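Local coordinates for protein bifunctional dTDP-4-dehydrorhamnose 3,5-epimerase/dTDP-4-dehydrorhamnose reductase (PDB 4QQR) that catalyses the 3,5-epimerization of dTDP-4-keto-6-deoxyglucose and the NADPH-dependent 4-keto reduction that yields dTDP-beta-L-rhamnose, at residues 160-165 / 208-213; 25-30 / 202-207; 13-18 / 30-35. All coordinates share one frame; numbering follows the deposited sequence.

The three contacts lie on one side of the parallel sheet of a Rossmann-type domain. Contact 3 sets helix 23-34 on strand 14-18, contact 2 joins that helix to helix 200-212, and contact 1 sets helix 200-212 on strand 161-166. Along the chain contact 3 closes before contact 1 opens, while contact 2's segments alternate with those of both others; contacts 2 and 3 share Lys30. Centres of contacts 2 and 3 are about 8 Å apart, of 1 and 2 about 12 Å, and of 1 and 3 about 14 Å. Together they give a largely apolar layer, joined where Ile208 meets Leu28 and Phe15 and where Leu28 meets Ile17, bordering Tyr111, an NADPH-binding residue by similarity.

Contact 1: 160-165 / 208-213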
ATOM      1  N   ASN A 160      -9.741   0.938 -14.833  1.00 43.61           N
ATOM      2  CA  ASN A 160     -10.855   0.008 -15.030  1.00 42.53           C
ATOM      3  C   ASN A 160     -11.597  -0.287 -13.718  1.00 41.48           C
ATOM      4  O   ASN A 160     -12.625  -0.953 -13.703  1.00 40.80           O
ATOM      5  CB  ASN A 160     -10.309  -1.296 -15.584  1.00 36.87           C
ATOM      6  CG  ASN A 160      -9.444  -2.014 -14.573  1.00 45.09           C
ATOM      7  OD1 ASN A 160      -8.610  -1.394 -13.898  1.00 44.95           O
ATOM      8  ND2 ASN A 160      -9.669  -3.317 -14.417  1.00 45.25           N
ATOM      9  N   VAL A 161     -11.045   0.197 -12.617  1.00 39.34           N
ATOM     10  CA  VAL A 161     -11.564  -0.102 -11.301  1.00 39.20           C
ATOM     11  C   VAL A 161     -12.531   0.980 -10.840  1.00 43.47           C
ATOM     12  O   VAL A 161     -12.300   2.179 -11.038  1.00 43.40           O
ATOM     13  CB  VAL A 161     -10.409  -0.237 -10.290  1.00 38.58           C
ATOM     14  CG1 VAL A 161     -10.919  -0.384  -8.859  1.00 36.04           C
ATOM     15  CG2 VAL A 161      -9.548  -1.397 -10.660  1.00 39.45           C
ATOM     16  N   CYS A 162     -13.628   0.540 -10.235  1.00 43.17           N
ATOM     17  CA  CYS A 162     -14.604   1.451  -9.660  1.00 42.94           C
ATOM     18  C   CYS A 162     -14.710   1.214  -8.147  1.00 44.50           C
ATOM     19  O   CYS A 162     -15.411   0.311  -7.689  1.00 42.94           O
ATOM     20  CB  CYS A 162     -15.959   1.283 -10.342  1.00 40.52           C
ATOM     21  SG  CYS A 162     -17.242   2.408  -9.722  1.00 44.69           S
ATOM     22  N   THR A 163     -13.984   2.035  -7.387  1.00 44.82           N
ATOM     23  CA  THR A 163     -13.983   1.981  -5.932  1.00 40.87           C
ATOM     24  C   THR A 163     -15.208   2.656  -5.309  1.00 40.55           C
ATOM     25  O   THR A 163     -15.519   3.818  -5.592  1.00 37.92           O
ATOM     26  CB  THR A 163     -12.712   2.605  -5.382  1.00 37.50           C
ATOM     27  OG1 THR A 163     -11.620   1.770  -5.741  1.00 40.16           O
ATOM     28  CG2 THR A 163     -12.762   2.728  -3.864  1.00 39.51           C
ATOM     29  N   LEU A 164     -15.893   1.892  -4.464  1.00 38.92           N
ATOM     30  CA  LEU A 164     -17.110   2.328  -3.788  1.00 41.56           C
ATOM     31  C   LEU A 164     -16.865   2.470  -2.276  1.00 43.68           C
ATOM     32  O   LEU A 164     -16.492   1.495  -1.600  1.00 38.80           O
ATOM     33  CB  LEU A 164     -18.257   1.340  -4.064  1.00 36.38           C
ATOM     34  CG  LEU A 164     -19.095   1.483  -5.350  1.00 35.73           C
ATOM     35  CD1 LEU A 164     -18.322   2.144  -6.437  1.00 37.79           C
ATOM     36  CD2 LEU A 164     -19.601   0.140  -5.854  1.00 33.13           C
ATOM     37  N   ARG A 165     -17.064   3.682  -1.750  1.00 40.11           N
ATOM     38  CA  ARG A 165     -16.896   3.916  -0.318  1.00 37.90           C
ATOM     39  C   ARG A 165     -18.192   3.619   0.434  1.00 42.17           C
ATOM     40  O   ARG A 165     -19.098   4.465   0.507  1.00 45.07           O
ATOM     41  CB  ARG A 165     -16.431   5.344  -0.045  1.00 37.39           C
ATOM     42  CG  ARG A 165     -15.131   5.740  -0.748  1.00 39.83           C
ATOM     43  CD  ARG A 165     -14.626   7.068  -0.202  1.00 42.11           C
ATOM     44  NE  ARG A 165     -13.351   7.510  -0.760  1.00 39.30           N
ATOM     45  CZ  ARG A 165     -13.061   8.775  -1.058  1.00 41.87           C
ATOM     46  NH1 ARG A 165     -13.965   9.728  -0.870  1.00 42.41           N
ATOM     47  NH2 ARG A 165     -11.868   9.087  -1.554  1.00 39.93           N
ATOM     48  N   ILE A 208     -24.822  -2.821  -9.203  1.00 40.79           N
ATOM     49  CA  ILE A 208     -24.956  -3.666 -10.397  1.00 42.25           C
ATOM     50  C   ILE A 208     -25.051  -2.772 -11.643  1.00 44.57           C
ATOM     51  O   ILE A 208     -24.461  -3.077 -12.690  1.00 45.45           O
ATOM     52  CB  ILE A 208     -26.204  -4.613 -10.371  1.00 41.60           C
ATOM     53  CG1 ILE A 208     -26.250  -5.510  -9.122  1.00 44.50           C
ATOM     54  CG2 ILE A 208     -26.262  -5.454 -11.622  1.00 40.88           C
ATOM     55  CD1 ILE A 208     -24.985  -6.244  -8.813  1.00 44.43           C
ATOM     56  N   GLU A 209     -25.782  -1.664 -11.512  1.00 42.46           N
ATOM     57  CA  GLU A 209     -26.033  -0.744 -12.630  1.00 46.45           C
ATOM     58  C   GLU A 209     -24.790   0.045 -13.032  1.00 45.49           C
ATOM     59  O   GLU A 209     -24.634   0.410 -14.203  1.00 42.15           O
ATOM     60  CB  GLU A 209     -27.192   0.228 -12.317  1.00 43.42           C
ATOM     61  CG  GLU A 209     -28.521  -0.474 -12.058  1.00 51.26           C
ATOM     62  CD  GLU A 209     -29.002  -1.289 -13.261  1.00 58.18           C
ATOM     63  OE1 GLU A 209     -28.808  -0.799 -14.410  1.00 55.85           O
ATOM     64  OE2 GLU A 209     -29.556  -2.410 -13.053  1.00 49.09           O
ATOM     65  N   MET A 210     -23.920   0.310 -12.053  1.00 46.40           N
ATOM     66  CA  MET A 210     -22.676   1.053 -12.289  1.00 43.24           C
ATOM     67  C   MET A 210     -21.760   0.231 -13.160  1.00 43.38           C
ATOM     68  O   MET A 210     -21.165   0.753 -14.100  1.00 44.03           O
ATOM     69  CB  MET A 210     -21.993   1.408 -10.971  1.00 37.52           C
ATOM     70  CG  MET A 210     -22.827   2.354 -10.106  1.00 42.41           C
ATOM     71  SD  MET A 210     -21.984   2.907  -8.613  1.00 43.10           S
ATOM     72  CE  MET A 210     -20.888   4.151  -9.281  1.00 36.73           C
ATOM     73  N   ALA A 211     -21.676  -1.061 -12.839  1.00 44.16           N
ATOM     74  CA  ALA A 211     -21.008  -2.052 -13.677  1.00 44.61           C
ATOM     75  C   ALA A 211     -21.579  -2.041 -15.097  1.00 45.69           C
ATOM     76  O   ALA A 211     -20.831  -1.912 -16.069  1.00 47.37           O
ATOM     77  CB  ALA A 211     -21.132  -3.436 -13.069  1.00 39.95           C
ATOM     78  N   LYS A 212     -22.897  -2.169 -15.219  1.00 41.56           N
ATOM     79  CA  LYS A 212     -23.530  -2.142 -16.530  1.00 43.70           C
ATOM     80  C   LYS A 212     -23.157  -0.885 -17.331  1.00 44.27           C
ATOM     81  O   LYS A 212     -23.030  -0.947 -18.547  1.00 44.81           O
ATOM     82  CB  LYS A 212     -25.046  -2.285 -16.404  1.00 46.14           C
ATOM     83  CG  LYS A 212     -25.540  -3.707 -16.050  1.00 48.51           C
ATOM     84  CD  LYS A 212     -27.039  -3.702 -15.740  1.00 44.05           C
ATOM     85  CE  LYS A 212     -27.626  -5.106 -15.756  1.00 54.51           C
ATOM     86  NZ  LYS A 212     -28.955  -5.214 -15.033  1.00 55.33           N
ATOM     87  N   ARG A 213     -22.946   0.238 -16.643  1.00 43.96           N
ATOM     88  CA  ARG A 213     -22.622   1.496 -17.304  1.00 41.05           C
ATOM     89  C   ARG A 213     -21.132   1.704 -17.438  1.00 41.30           C
ATOM     90  O   ARG A 213     -20.687   2.780 -17.824  1.00 41.67           O
ATOM     91  CB  ARG A 213     -23.194   2.665 -16.525  1.00 40.82           C
ATOM     92  CG  ARG A 213     -24.682   2.636 -16.421  1.00 44.69           C
ATOM     93  CD  ARG A 213     -25.200   3.888 -15.729  1.00 45.67           C
ATOM     94  NE  ARG A 213     -26.588   3.723 -15.322  1.00 44.96           N
ATOM     95  CZ  ARG A 213     -27.297   4.637 -14.672  1.00 45.00           C
ATOM     96  NH1 ARG A 213     -26.754   5.807 -14.343  1.00 41.19           N
ATOM     97  NH2 ARG A 213     -28.557   4.370 -14.349  1.00 46.11           N
TER
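Helix-on-sheet packing of the Rossmann-type domain brings Met210, near the end of helix 200-212, down onto Cys162 and Leu164 of strand 161-166. Its terminal methyl does all the touching: CE lies 4.1 Å from SG of Cys162 and 4.3 Å from CD1 of Leu164. Met210 runs extended through chi2 and then bends at chi3 (78°), which turns the methyl aside at the end of the chain. A long, unbranched thioether suits this place, because the side chain has to span from the helix to the strand, the nearest CA pair, Cys162 and Ala211, being 8.3 Å apart. Cys162 and Leu164 are two apart on the strand, so both point to the helix side of the parallel sheet, while the intervening Thr163 faces the other way. Cys162 carries SG anti to its backbone N (chi1 -179°), and the thiol, small and only weakly polar, lets the methionine end come close to the strand. Ile109 of strand 107-113 touches both strand residues from the side, and Tyr219 of strand 217-220 touches Cys162 and Met210. The branched Leu164 fills the neighbouring position, and its side chain comes within about 4 Å, between nearest atoms, of that of Tyr111, an NADPH-binding residue by similarity.

Contact 2: 25-30 / 202-207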
ATOM      1  N   GLY A  25     -21.176  -9.868  -0.763  1.00 46.11           N
ATOM      2  CA  GLY A  25     -20.954 -10.872  -1.791  1.00 47.98           C
ATOM      3  C   GLY A  25     -22.082 -11.881  -1.867  1.00 53.42           C
ATOM      4  O   GLY A  25     -22.488 -12.304  -2.960  1.00 48.75           O
ATOM      5  N   GLY A  26     -22.588 -12.265  -0.694  1.00 54.66           N
ATOM      6  CA  GLY A  26     -23.768 -13.102  -0.609  1.00 49.41           C
ATOM      7  C   GLY A  26     -24.997 -12.404  -1.156  1.00 48.14           C
ATOM      8  O   GLY A  26     -25.780 -13.012  -1.889  1.00 51.98           O
ATOM      9  N   LEU A  27     -25.165 -11.130  -0.807  1.00 46.30           N
ATOM     10  CA  LEU A  27     -26.326 -10.359  -1.253  1.00 49.52           C
ATOM     11  C   LEU A  27     -26.324 -10.162  -2.756  1.00 48.68           C
ATOM     12  O   LEU A  27     -27.372 -10.261  -3.403  1.00 47.24           O
ATOM     13  CB  LEU A  27     -26.401  -9.007  -0.543  1.00 48.67           C
ATOM     14  CG  LEU A  27     -26.703  -9.128   0.956  1.00 53.86           C
ATOM     15  CD1 LEU A  27     -26.779  -7.750   1.602  1.00 48.22           C
ATOM     16  CD2 LEU A  27     -27.987  -9.948   1.205  1.00 43.47           C
ATOM     17  N   LEU A  28     -25.136  -9.893  -3.295  1.00 49.02           N
ATOM     18  CA  LEU A  28     -24.943  -9.727  -4.733  1.00 49.47           C
ATOM     19  C   LEU A  28     -25.458 -10.921  -5.506  1.00 49.98           C
ATOM     20  O   LEU A  28     -26.219 -10.752  -6.464  1.00 49.13           O
ATOM     21  CB  LEU A  28     -23.467  -9.555  -5.058  1.00 48.11           C
ATOM     22  CG  LEU A  28     -22.894  -8.170  -4.837  1.00 50.06           C
ATOM     23  CD1 LEU A  28     -21.466  -8.095  -5.431  1.00 49.15           C
ATOM     24  CD2 LEU A  28     -23.837  -7.162  -5.461  1.00 43.57           C
ATOM     25  N   GLY A  29     -25.024 -12.117  -5.085  1.00 48.30           N
ATOM     26  CA  GLY A  29     -25.371 -13.365  -5.744  1.00 47.53           C
ATOM     27  C   GLY A  29     -26.875 -13.504  -5.852  1.00 51.31           C
ATOM     28  O   GLY A  29     -27.418 -13.870  -6.908  1.00 49.40           O
ATOM     29  N   LYS A  30     -27.548 -13.178  -4.752  1.00 50.87           N
ATOM     30  CA  LYS A  30     -28.999 -13.235  -4.695  1.00 52.79           C
ATOM     31  C   LYS A  30     -29.652 -12.234  -5.644  1.00 47.39           C
ATOM     32  O   LYS A  30     -30.680 -12.521  -6.225  1.00 47.04           O
ATOM     33  CB  LYS A  30     -29.488 -13.058  -3.253  1.00 53.68           C
ATOM     34  CG  LYS A  30     -28.894 -14.110  -2.302  1.00 59.93           C
ATOM     35  CD  LYS A  30     -29.781 -14.349  -1.070  1.00 68.89           C
ATOM     36  CE  LYS A  30     -29.368 -15.618  -0.300  1.00 75.14           C
ATOM     37  NZ  LYS A  30     -28.084 -15.463   0.461  1.00 77.22           N
ATOM     38  N   GLU A 202     -31.036  -0.653  -1.108  1.00 41.36           N
ATOM     39  CA  GLU A 202     -31.141   0.311  -2.204  1.00 41.27           C
ATOM     40  C   GLU A 202     -29.852   0.414  -3.036  1.00 40.17           C
ATOM     41  O   GLU A 202     -29.902   0.431  -4.266  1.00 34.96           O
ATOM     42  CB  GLU A 202     -31.525   1.691  -1.683  1.00 37.84           C
ATOM     43  CG  GLU A 202     -31.603   2.734  -2.782  1.00 39.34           C
ATOM     44  CD  GLU A 202     -31.898   4.124  -2.241  1.00 45.50           C
ATOM     45  OE1 GLU A 202     -31.752   4.316  -1.013  1.00 45.02           O
ATOM     46  OE2 GLU A 202     -32.280   5.019  -3.031  1.00 46.10           O
ATOM     47  N   LEU A 203     -28.710   0.466  -2.348  1.00 37.63           N
ATOM     48  CA  LEU A 203     -27.437   0.794  -2.981  1.00 39.29           C
ATOM     49  C   LEU A 203     -26.786  -0.373  -3.739  1.00 42.11           C
ATOM     50  O   LEU A 203     -26.154  -0.171  -4.787  1.00 39.90           O
ATOM     51  CB  LEU A 203     -26.458   1.373  -1.956  1.00 41.79           C
ATOM     52  CG  LEU A 203     -26.299   2.897  -1.911  1.00 41.30           C
ATOM     53  CD1 LEU A 203     -26.143   3.441  -3.324  1.00 42.12           C
ATOM     54  CD2 LEU A 203     -27.470   3.534  -1.224  1.00 39.51           C
ATOM     55  N   LEU A 204     -26.947  -1.589  -3.227  1.00 40.26           N
ATOM     56  CA  LEU A 204     -26.409  -2.756  -3.925  1.00 40.49           C
ATOM     57  C   LEU A 204     -26.978  -2.963  -5.329  1.00 39.86           C
ATOM     58  O   LEU A 204     -26.235  -3.257  -6.256  1.00 39.71           O
ATOM     59  CB  LEU A 204     -26.503  -4.032  -3.084  1.00 41.77           C
ATOM     60  CG  LEU A 204     -25.431  -4.114  -1.999  1.00 40.66           C
ATOM     61  CD1 LEU A 204     -25.334  -5.508  -1.391  1.00 44.54           C
ATOM     62  CD2 LEU A 204     -24.096  -3.686  -2.578  1.00 46.66           C
ATOM     63  N   PRO A 205     -28.293  -2.808  -5.495  1.00 41.60           N
ATOM     64  CA  PRO A 205     -28.775  -2.834  -6.884  1.00 42.73           C
ATOM     65  C   PRO A 205     -28.099  -1.799  -7.797  1.00 42.32           C
ATOM     66  O   PRO A 205     -27.699  -2.143  -8.909  1.00 40.87           O
ATOM     67  CB  PRO A 205     -30.271  -2.551  -6.726  1.00 38.54           C
ATOM     68  CG  PRO A 205     -30.584  -3.155  -5.401  1.00 39.93           C
ATOM     69  CD  PRO A 205     -29.406  -2.866  -4.530  1.00 39.36           C
ATOM     70  N   ILE A 206     -27.969  -0.562  -7.316  1.00 44.00           N
ATOM     71  CA  ILE A 206     -27.304   0.520  -8.046  1.00 40.87           C
ATOM     72  C   ILE A 206     -25.883   0.150  -8.462  1.00 40.98           C
ATOM     73  O   ILE A 206     -25.436   0.481  -9.552  1.00 42.37           O
ATOM     74  CB  ILE A 206     -27.288   1.820  -7.189  1.00 47.09           C
ATOM     75  CG1 ILE A 206     -28.678   2.487  -7.215  1.00 44.87           C
ATOM     76  CG2 ILE A 206     -26.165   2.782  -7.637  1.00 39.45           C
ATOM     77  CD1 ILE A 206     -28.923   3.492  -6.111  1.00 39.44           C
ATOM     78  N   SER A 207     -25.174  -0.561  -7.596  1.00 43.90           N
ATOM     79  CA  SER A 207     -23.821  -0.978  -7.936  1.00 41.60           C
ATOM     80  C   SER A 207     -23.816  -1.950  -9.111  1.00 42.04           C
ATOM     81  O   SER A 207     -22.907  -1.898  -9.940  1.00 44.41           O
ATOM     82  CB  SER A 207     -23.052  -1.523  -6.719  1.00 40.02           C
ATOM     83  OG  SER A 207     -23.483  -2.811  -6.350  1.00 42.85           O
TER
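Leu27 and Leu204 meet where helices 23-34 and 200-212 lie against each other. One methyl of Leu204 makes the contact: CD1 is 3.8 Å from CB of Leu27 and 4.0 Å from CD1 of the same residue. The two side chains cross at about a right angle, so the Leu204 methyl comes up against both the root and one branch of its partner. Leu28, one residue on, reaches inward with the end of its side chain, and its CD2 approaches OG of Ser207 to 4.5 Å. Just before these leucines, Gly25 is the last glycine of the GxxGxxG pattern of the Rossmann dinucleotide-binding turn. On the second helix, Ser207 turns its hydroxyl back to its own backbone (chi1 75°), where OG donates to the carbonyl O of Leu204 over 2.8 Å, tilted 17° from the carbonyl plane. The same OG is hydrogen-bonded to OH of Tyr111, an NADPH-binding residue by similarity on strand 107-113, whose side chain also touches Leu28 and Leu204. Ile24 and Leu31 flank Leu204 on its partner helix. The helices meet here through dispersion contacts between leucine side chains, while the buried hydroxyl of Ser207 has its polar needs met by a carbonyl and a tyrosine.

Contact 3: 13-18 / 30-35; sequences FNFLIY and KLCEAQ
With SG anti to its carbonyl carbon (chi1 -72°), Cys32 directs its sulfur from helix 23-34 to the sheet, and the same kind of chi1 at Phe15 (-62°) and Ile17 sets the strand side chains to receive it. The thiol comes down between the two: SG lies 3.7 Å from CD2 of Phe15 and 4.2 Å from CD1 of Ile17. SG of Cys32 stands 4.9 Å from the centroid of the Phe15 ring, 66° off its normal, an oblique Cys sulfur-aromatic contact closest at CD2. A cysteine suits the spot: because it is small, polarisable and easily buried, it fits against an aromatic ring and an aliphatic chain end. Phe15 and Ile17 alternate with Leu16, whose side chain packs instead on helix 49-59 across the sheet. Strand 14-18 and helix 23-34 are the first two elements of the beta-alpha-beta unit that opens the Rossmann-type fold, completed by strand 38-41. Tyr39 of that strand touches Ile17 and Cys32, Phe65 and His63 meet the Phe15 ring from strand 63-66, and Ile208 of helix 200-212 packs on Phe15.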
ATOM      1  N   PHE A  13     -24.682 -10.110 -20.109  1.00 60.24           N
ATOM      2  CA  PHE A  13     -23.916  -9.931 -18.876  1.00 54.67           C
ATOM      3  C   PHE A  13     -23.554 -11.252 -18.184  1.00 52.49           C
ATOM      4  O   PHE A  13     -24.298 -12.229 -18.268  1.00 54.16           O
ATOM      5  CB  PHE A  13     -24.684  -9.026 -17.906  1.00 48.30           C
ATOM      6  CG  PHE A  13     -24.826  -7.609 -18.391  1.00 54.16           C
ATOM      7  CD1 PHE A  13     -23.702  -6.845 -18.673  1.00 49.69           C
ATOM      8  CD2 PHE A  13     -26.091  -7.034 -18.564  1.00 56.50           C
ATOM      9  CE1 PHE A  13     -23.825  -5.527 -19.122  1.00 52.17           C
ATOM     10  CE2 PHE A  13     -26.226  -5.720 -19.017  1.00 53.61           C
ATOM     11  CZ  PHE A  13     -25.091  -4.963 -19.296  1.00 49.24           C
ATOM     12  N   ASN A  14     -22.417 -11.261 -17.488  1.00 48.07           N
ATOM     13  CA  ASN A  14     -21.906 -12.447 -16.811  1.00 46.56           C
ATOM     14  C   ASN A  14     -20.953 -12.006 -15.729  1.00 46.09           C
ATOM     15  O   ASN A  14     -19.841 -11.579 -16.025  1.00 48.50           O
ATOM     16  CB  ASN A  14     -21.155 -13.345 -17.806  1.00 50.08           C
ATOM     17  CG  ASN A  14     -20.679 -14.656 -17.183  1.00 50.21           C
ATOM     18  OD1 ASN A  14     -20.982 -14.960 -16.027  1.00 50.83           O
ATOM     19  ND2 ASN A  14     -19.942 -15.445 -17.960  1.00 52.48           N
ATOM     20  N   PHE A  15     -21.363 -12.108 -14.471  1.00 45.54           N
ATOM     21  CA  PHE A  15     -20.563 -11.505 -13.404  1.00 43.08           C
ATOM     22  C   PHE A  15     -19.712 -12.499 -12.661  1.00 45.84           C
ATOM     23  O   PHE A  15     -20.192 -13.560 -12.247  1.00 48.31           O
ATOM     24  CB  PHE A  15     -21.429 -10.749 -12.399  1.00 41.77           C
ATOM     25  CG  PHE A  15     -22.188  -9.591 -12.987  1.00 40.92           C
ATOM     26  CD1 PHE A  15     -21.911  -9.128 -14.262  1.00 43.20           C
ATOM     27  CD2 PHE A  15     -23.174  -8.959 -12.255  1.00 38.21           C
ATOM     28  CE1 PHE A  15     -22.607  -8.060 -14.795  1.00 43.66           C
ATOM     29  CE2 PHE A  15     -23.871  -7.890 -12.782  1.00 41.44           C
ATOM     30  CZ  PHE A  15     -23.591  -7.438 -14.051  1.00 40.11           C
ATOM     31  N   LEU A  16     -18.437 -12.150 -12.501  1.00 44.54           N
ATOM     32  CA  LEU A  16     -17.561 -12.875 -11.598  1.00 43.85           C
ATOM     33  C   LEU A  16     -17.574 -12.118 -10.272  1.00 45.22           C
ATOM     34  O   LEU A  16     -17.324 -10.916 -10.234  1.00 44.58           O
ATOM     35  CB  LEU A  16     -16.144 -12.990 -12.169  1.00 42.89           C
ATOM     36  CG  LEU A  16     -15.106 -13.744 -11.320  1.00 48.13           C
ATOM     37  CD1 LEU A  16     -15.544 -15.183 -11.046  1.00 46.69           C
ATOM     38  CD2 LEU A  16     -13.717 -13.718 -11.981  1.00 49.19           C
ATOM     39  N   ILE A  17     -17.909 -12.813  -9.191  1.00 45.49           N
ATOM     40  CA  ILE A  17     -18.008 -12.178  -7.885  1.00 45.40           C
ATOM     41  C   ILE A  17     -17.040 -12.819  -6.896  1.00 46.53           C
ATOM     42  O   ILE A  17     -16.923 -14.039  -6.835  1.00 48.73           O
ATOM     43  CB  ILE A  17     -19.451 -12.245  -7.346  1.00 45.72           C
ATOM     44  CG1 ILE A  17     -20.409 -11.554  -8.329  1.00 43.53           C
ATOM     45  CG2 ILE A  17     -19.533 -11.615  -5.966  1.00 44.02           C
ATOM     46  CD1 ILE A  17     -21.893 -11.772  -8.031  1.00 45.93           C
ATOM     47  N   TYR A  18     -16.330 -11.994  -6.136  1.00 46.69           N
ATOM     48  CA  TYR A  18     -15.448 -12.508  -5.092  1.00 47.03           C
ATOM     49  C   TYR A  18     -15.995 -12.206  -3.705  1.00 47.74           C
ATOM     50  O   TYR A  18     -16.433 -11.092  -3.436  1.00 47.35           O
ATOM     51  CB  TYR A  18     -14.001 -12.013  -5.277  1.00 46.67           C
ATOM     52  CG  TYR A  18     -13.307 -12.754  -6.398  1.00 47.26           C
ATOM     53  CD1 TYR A  18     -13.338 -12.269  -7.702  1.00 46.16           C
ATOM     54  CD2 TYR A  18     -12.674 -13.971  -6.165  1.00 45.50           C
ATOM     55  CE1 TYR A  18     -12.727 -12.959  -8.738  1.00 46.29           C
ATOM     56  CE2 TYR A  18     -12.068 -14.673  -7.194  1.00 51.03           C
ATOM     57  CZ  TYR A  18     -12.093 -14.159  -8.478  1.00 50.50           C
ATOM     58  OH  TYR A  18     -11.490 -14.845  -9.504  1.00 51.93           O
ATOM     59  N   LYS A  30     -27.548 -13.178  -4.752  1.00 50.87           N
ATOM     60  CA  LYS A  30     -28.999 -13.235  -4.695  1.00 52.79           C
ATOM     61  C   LYS A  30     -29.652 -12.234  -5.644  1.00 47.39           C
ATOM     62  O   LYS A  30     -30.680 -12.521  -6.225  1.00 47.04           O
ATOM     63  CB  LYS A  30     -29.488 -13.058  -3.253  1.00 53.68           C
ATOM     64  CG  LYS A  30     -28.894 -14.110  -2.302  1.00 59.93           C
ATOM     65  CD  LYS A  30     -29.781 -14.349  -1.070  1.00 68.89           C
ATOM     66  CE  LYS A  30     -29.368 -15.618  -0.300  1.00 75.14           C
ATOM     67  NZ  LYS A  30     -28.084 -15.463   0.461  1.00 77.22           N
ATOM     68  N   LEU A  31     -29.034 -11.077  -5.832  1.00 46.40           N
ATOM     69  CA  LEU A  31     -29.581 -10.088  -6.755  1.00 46.92           C
ATOM     70  C   LEU A  31     -29.478 -10.519  -8.216  1.00 47.83           C
ATOM     71  O   LEU A  31     -30.391 -10.299  -9.012  1.00 48.69           O
ATOM     72  CB  LEU A  31     -28.895  -8.749  -6.543  1.00 46.56           C
ATOM     73  CG  LEU A  31     -29.484  -7.970  -5.376  1.00 45.97           C
ATOM     74  CD1 LEU A  31     -28.506  -6.919  -4.893  1.00 50.36           C
ATOM     75  CD2 LEU A  31     -30.785  -7.336  -5.813  1.00 49.06           C
ATOM     76  N   CYS A  32     -28.350 -11.132  -8.556  1.00 51.33           N
ATOM     77  CA  CYS A  32     -28.141 -11.683  -9.881  1.00 49.36           C
ATOM     78  C   CYS A  32     -29.164 -12.779 -10.158  1.00 50.67           C
ATOM     79  O   CYS A  32     -29.661 -12.895 -11.281  1.00 48.92           O
ATOM     80  CB  CYS A  32     -26.724 -12.241 -10.009  1.00 46.39           C
ATOM     81  SG  CYS A  32     -25.409 -10.993 -10.094  1.00 48.57           S
ATOM     82  N   GLU A  33     -29.467 -13.590  -9.143  1.00 49.62           N
ATOM     83  CA  GLU A  33     -30.521 -14.595  -9.286  1.00 53.27           C
ATOM     84  C   GLU A  33     -31.828 -13.893  -9.605  1.00 52.19           C
ATOM     85  O   GLU A  33     -32.487 -14.211 -10.593  1.00 52.08           O
ATOM     86  CB  GLU A  33     -30.685 -15.450  -8.022  1.00 49.65           C
ATOM     87  CG  GLU A  33     -29.740 -16.633  -7.941  1.00 58.16           C
ATOM     88  CD  GLU A  33     -29.486 -17.091  -6.506  1.00 66.68           C
ATOM     89  OE1 GLU A  33     -30.263 -16.708  -5.594  1.00 64.26           O
ATOM     90  OE2 GLU A  33     -28.497 -17.829  -6.290  1.00 66.58           O
ATOM     91  N   ALA A  34     -32.173 -12.915  -8.775  1.00 50.41           N
ATOM     92  CA  ALA A  34     -33.466 -12.254  -8.864  1.00 50.96           C
ATOM     93  C   ALA A  34     -33.624 -11.474 -10.161  1.00 52.92           C
ATOM     94  O   ALA A  34     -34.749 -11.307 -10.645  1.00 52.43           O
ATOM     95  CB  ALA A  34     -33.695 -11.356  -7.661  1.00 47.23           C
ATOM     96  N   GLN A  35     -32.508 -11.008 -10.727  1.00 51.58           N
ATOM     97  CA  GLN A  35     -32.554 -10.222 -11.971  1.00 53.04           C
ATOM     98  C   GLN A  35     -32.255 -11.051 -13.217  1.00 52.53           C
ATOM     99  O   GLN A  35     -32.180 -10.506 -14.320  1.00 54.15           O
ATOM    100  CB  GLN A  35     -31.549  -9.068 -11.941  1.00 50.43           C
ATOM    101  CG  GLN A  35     -31.923  -7.865 -11.110  1.00 53.08           C
ATOM    102  CD  GLN A  35     -30.970  -6.697 -11.377  1.00 61.75           C
ATOM    103  OE1 GLN A  35     -30.637  -6.407 -12.530  1.00 65.36           O
ATOM    104  NE2 GLN A  35     -30.509  -6.042 -10.312  1.00 60.89           N
TER